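Local coordinates for protein phenol hydroxylase component phN (Pseudomonas stutzeri, PDB 3U52) that probably hydroxylates phenol and related aromatics as the diiron oxygenase component of a multicomponent bacterial monooxygenase, at residues A[88-98]-A[486-495]. Numbering follows the deposited sequence.
Sequences ISDARYVNALK and YVGSPDQKHW. With CU (copper (II) ion), chain J.
Asp491 OD2 is gripped twice: Lys98 NZ meets it nearly along its C-O bond at 2.6 Å in a buried salt bridge, and a water donates to it at 2.8 Å. The same water gives its other hydrogen to Ala91 O, and Lys98 NZ also donates to Asn95 OD1, from above that carbonyl plane. Lysine suits this place because its chain, extended beyond CG, carries its charge over to Asp491 on the helix 490-498; Asp491 OD1 accepts from Asn157 N. Ala91 CB packs against both Tyr486 and Trp495, 3.5 Å from Tyr486 OH and equally near Trp495 CB, and so small a side chain lets the backbone come close to the indole. The indole lies flat on backbone, with Ala91 N 3.6 Å above its centre, while Ile88, with CG1 set between the backbone N and the carbonyl carbon (chi1 59°), places CG1 3.5 Å from Trp495 CH2. An alanine in place of Trp495 would probably open a gap beside Ile88 and leave the Asp90-Ala91 backbone without its flat cover. On the phenol of Tyr486, Arg92 CG sits over one face, 3.7 Å from the centroid and 14° off the normal, a CH-pi contact; Gln492 CB covers the opposite face. The aliphatic part of the arginine thus packs on the ring while its guanidinium pairs with Glu357. Asp90 OD1 accepts from Arg92 N, closing an Asx turn that leads into the helix 94-103. Within 486-495, Ser489 OG accepts from Gln492 N as N-cap of the helix 490-498. The salt bridge and the packing of Tyr486 and Trp495 join this C-terminal helix to the start of helix 94-103, and through His494 and His155 it shares a copper site with the helix 125-155.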
loop_
_atom_site.group_PDB
_atom_site.type_symbol
_atom_site.label_atom_id
_atom_site.label_comp_id
_atom_site.label_asym_id
_atom_site.label_seq_id
_atom_site.Cartn_x
_atom_site.Cartn_y
_atom_site.Cartn_z
ATOM N N ILE A 88 -16.199 7.853 7.708
ATOM C CA ILE A 88 -16.825 7.015 8.720
ATOM C C ILE A 88 -18.331 7.289 8.780
ATOM O O ILE A 88 -18.803 8.317 8.280
ATOM C CB ILE A 88 -16.162 7.142 10.141
ATOM C CG1 ILE A 88 -16.201 8.583 10.671
ATOM C CG2 ILE A 88 -14.714 6.531 10.156
ATOM C CD1 ILE A 88 -15.667 8.730 12.113
ATOM N N SER A 89 -19.088 6.359 9.346
ATOM C CA SER A 89 -20.559 6.456 9.405
ATOM C C SER A 89 -21.034 7.740 10.152
ATOM O O SER A 89 -21.957 8.432 9.682
ATOM C CB SER A 89 -21.135 5.200 10.050
ATOM O OG SER A 89 -20.481 4.973 11.300
ATOM N N ASP A 90 -20.381 8.049 11.278
ATOM C CA ASP A 90 -20.748 9.178 12.181
ATOM C C ASP A 90 -19.643 9.336 13.201
ATOM O O ASP A 90 -19.001 8.348 13.576
ATOM C CB ASP A 90 -22.045 8.857 12.948
ATOM C CG ASP A 90 -22.532 10.044 13.792
ATOM O OD1 ASP A 90 -22.317 10.054 15.010
ATOM O OD2 ASP A 90 -23.049 11.012 13.202
ATOM N N ALA A 91 -19.414 10.562 13.667
ATOM C CA ALA A 91 -18.347 10.828 14.621
ATOM C C ALA A 91 -18.559 10.087 15.967
ATOM O O ALA A 91 -17.575 9.898 16.693
ATOM C CB ALA A 91 -18.177 12.292 14.853
ATOM N N ARG A 92 -19.795 9.648 16.276
ATOM C CA ARG A 92 -20.035 8.840 17.490
ATOM C C ARG A 92 -19.103 7.633 17.468
ATOM O O ARG A 92 -18.657 7.153 18.516
ATOM C CB ARG A 92 -21.488 8.332 17.622
ATOM C CG ARG A 92 -22.513 9.438 17.969
ATOM C CD ARG A 92 -23.966 8.887 18.088
ATOM N NE ARG A 92 -24.345 8.134 16.884
ATOM C CZ ARG A 92 -25.418 7.337 16.749
ATOM N NH1 ARG A 92 -26.258 7.141 17.773
ATOM N NH2 ARG A 92 -25.649 6.705 15.583
ATOM N N TYR A 93 -18.832 7.121 16.263
ATOM C CA TYR A 93 -18.011 5.907 16.088
ATOM C C TYR A 93 -16.627 6.094 16.682
ATOM O O TYR A 93 -16.036 5.126 17.160
ATOM C CB TYR A 93 -17.890 5.534 14.581
ATOM C CG TYR A 93 -16.789 4.501 14.304
ATOM C CD1 TYR A 93 -17.025 3.111 14.462
ATOM C CD2 TYR A 93 -15.507 4.900 13.939
ATOM C CE1 TYR A 93 -16.014 2.179 14.214
ATOM C CE2 TYR A 93 -14.497 3.985 13.699
ATOM C CZ TYR A 93 -14.745 2.646 13.818
ATOM O OH TYR A 93 -13.678 1.793 13.591
ATOM N N VAL A 94 -16.077 7.312 16.646
ATOM C CA VAL A 94 -14.697 7.520 17.074
ATOM C C VAL A 94 -14.539 7.206 18.603
ATOM O O VAL A 94 -13.444 6.853 19.055
ATOM C CB VAL A 94 -14.199 8.899 16.708
ATOM C CG1 VAL A 94 -12.717 9.123 17.123
ATOM C CG2 VAL A 94 -14.393 9.124 15.192
ATOM N N ASN A 95 -15.637 7.264 19.346
ATOM C CA ASN A 95 -15.617 6.854 20.751
ATOM C C ASN A 95 -15.171 5.419 21.018
ATOM O O ASN A 95 -14.559 5.166 22.046
ATOM C CB ASN A 95 -16.938 7.216 21.403
ATOM C CG ASN A 95 -17.146 8.740 21.394
ATOM O OD1 ASN A 95 -16.496 9.455 22.137
ATOM N ND2 ASN A 95 -17.984 9.226 20.496
ATOM N N ALA A 96 -15.415 4.528 20.067
ATOM C CA ALA A 96 -14.922 3.176 20.132
ATOM C C ALA A 96 -13.410 3.216 20.044
ATOM O O ALA A 96 -12.748 2.445 20.718
ATOM C CB ALA A 96 -15.470 2.385 19.035
ATOM N N LEU A 97 -12.851 4.145 19.271
ATOM C CA LEU A 97 -11.375 4.227 19.121
ATOM C C LEU A 97 -10.657 4.875 20.315
ATOM O O LEU A 97 -9.473 4.565 20.600
ATOM C CB LEU A 97 -10.990 4.899 17.785
ATOM C CG LEU A 97 -11.611 4.313 16.486
ATOM C CD1 LEU A 97 -11.203 5.146 15.250
ATOM C CD2 LEU A 97 -11.294 2.815 16.261
ATOM N N LYS A 98 -11.350 5.801 21.000
ATOM C CA LYS A 98 -10.814 6.418 22.264
ATOM C C LYS A 98 -10.664 5.344 23.328
ATOM O O LYS A 98 -9.635 5.253 23.984
ATOM C CB LYS A 98 -11.753 7.508 22.760
ATOM C CG LYS A 98 -12.002 8.583 21.700
ATOM C CD LYS A 98 -13.105 9.545 22.082
ATOM C CE LYS A 98 -13.575 10.362 20.845
ATOM N NZ LYS A 98 -14.440 11.502 21.275
ATOM N N TYR A 486 -22.123 13.471 23.974
ATOM C CA TYR A 486 -21.740 13.699 22.584
ATOM C C TYR A 486 -22.477 14.905 21.974
ATOM O O TYR A 486 -21.900 15.695 21.185
ATOM C CB TYR A 486 -22.031 12.456 21.747
ATOM C CG TYR A 486 -21.799 12.689 20.272
ATOM C CD1 TYR A 486 -20.498 12.768 19.742
ATOM C CD2 TYR A 486 -22.882 12.867 19.409
ATOM C CE1 TYR A 486 -20.292 12.988 18.346
ATOM C CE2 TYR A 486 -22.690 13.082 18.029
ATOM C CZ TYR A 486 -21.400 13.157 17.513
ATOM O OH TYR A 486 -21.245 13.357 16.127
ATOM N N VAL A 487 -23.761 15.009 22.313
ATOM C CA VAL A 487 -24.601 16.117 21.820
ATOM C C VAL A 487 -24.094 17.444 22.419
ATOM O O VAL A 487 -24.087 17.651 23.632
ATOM C CB VAL A 487 -26.103 15.818 22.086
ATOM C CG1 VAL A 487 -26.981 17.020 21.775
ATOM C CG2 VAL A 487 -26.514 14.591 21.259
ATOM N N GLY A 488 -23.586 18.292 21.540
ATOM C CA GLY A 488 -23.040 19.573 21.911
ATOM C C GLY A 488 -21.546 19.559 22.106
ATOM O O GLY A 488 -20.969 20.530 22.626
ATOM N N SER A 489 -20.895 18.466 21.739
ATOM C CA SER A 489 -19.461 18.354 22.009
ATOM C C SER A 489 -18.735 18.959 20.853
ATOM O O SER A 489 -19.329 19.108 19.800
ATOM C CB SER A 489 -19.059 16.887 22.104
ATOM O OG SER A 489 -19.368 16.233 20.867
ATOM N N PRO A 490 -17.460 19.324 21.031
ATOM C CA PRO A 490 -16.642 19.749 19.868
ATOM C C PRO A 490 -16.535 18.702 18.761
ATOM O O PRO A 490 -16.603 19.079 17.570
ATOM C CB PRO A 490 -15.275 20.057 20.473
ATOM C CG PRO A 490 -15.555 20.321 21.919
ATOM C CD PRO A 490 -16.740 19.477 22.302
ATOM N N ASP A 491 -16.455 17.397 19.103
ATOM C CA ASP A 491 -16.488 16.349 18.075
ATOM C C ASP A 491 -17.754 16.441 17.224
ATOM O O ASP A 491 -17.636 16.443 15.997
ATOM C CB ASP A 491 -16.422 14.939 18.654
ATOM C CG ASP A 491 -14.959 14.442 18.952
ATOM O OD1 ASP A 491 -13.963 15.183 18.770
ATOM O OD2 ASP A 491 -14.825 13.255 19.369
ATOM N N GLN A 492 -18.953 16.518 17.851
ATOM C CA GLN A 492 -20.207 16.676 17.099
ATOM C C GLN A 492 -20.210 17.937 16.194
ATOM O O GLN A 492 -20.559 17.849 15.025
ATOM C CB GLN A 492 -21.440 16.707 18.011
ATOM C CG GLN A 492 -22.722 16.707 17.193
ATOM C CD GLN A 492 -23.954 17.152 17.957
ATOM O OE1 GLN A 492 -25.012 16.567 17.790
ATOM N NE2 GLN A 492 -23.832 18.194 18.761
ATOM N N LYS A 493 -19.793 19.079 16.731
ATOM C CA LYS A 493 -19.672 20.321 15.935
ATOM C C LYS A 493 -18.696 20.212 14.741
ATOM O O LYS A 493 -18.991 20.676 13.642
ATOM C CB LYS A 493 -19.287 21.490 16.874
ATOM C CG LYS A 493 -20.418 21.714 17.968
ATOM C CD LYS A 493 -20.108 22.843 18.987
ATOM C CE LYS A 493 -21.417 23.294 19.692
ATOM N NZ LYS A 493 -21.290 24.719 20.184
ATOM N N HIS A 494 -17.545 19.581 14.967
ATOM C CA HIS A 494 -16.553 19.360 13.924
ATOM C C HIS A 494 -17.086 18.369 12.874
ATOM O O HIS A 494 -16.964 18.606 11.658
ATOM C CB HIS A 494 -15.269 18.856 14.581
ATOM C CG HIS A 494 -14.076 18.908 13.690
ATOM N ND1 HIS A 494 -13.464 20.094 13.337
ATOM C CD2 HIS A 494 -13.361 17.921 13.103
ATOM C CE1 HIS A 494 -12.437 19.839 12.543
ATOM N NE2 HIS A 494 -12.349 18.527 12.393
ATOM N N TRP A 495 -17.743 17.301 13.312
ATOM C CA TRP A 495 -18.377 16.402 12.378
ATOM C C TRP A 495 -19.426 17.124 11.525
ATOM O O TRP A 495 -19.403 17.005 10.303
ATOM C CB TRP A 495 -19.034 15.229 13.069
ATOM C CG TRP A 495 -19.512 14.169 12.114
ATOM C CD1 TRP A 495 -20.792 13.781 11.899
ATOM C CD2 TRP A 495 -18.681 13.347 11.253
ATOM N NE1 TRP A 495 -20.823 12.765 10.959
ATOM C CE2 TRP A 495 -19.542 12.469 10.565
ATOM C CE3 TRP A 495 -17.292 13.254 11.042
ATOM C CZ2 TRP A 495 -19.073 11.526 9.634
ATOM C CZ3 TRP A 495 -16.814 12.303 10.129
ATOM C CH2 TRP A 495 -17.704 11.476 9.422
HETATM CU CU CU J . -10.720 17.611 11.730
HETATM O O HOH W 1 -17.034 11.643 18.956
#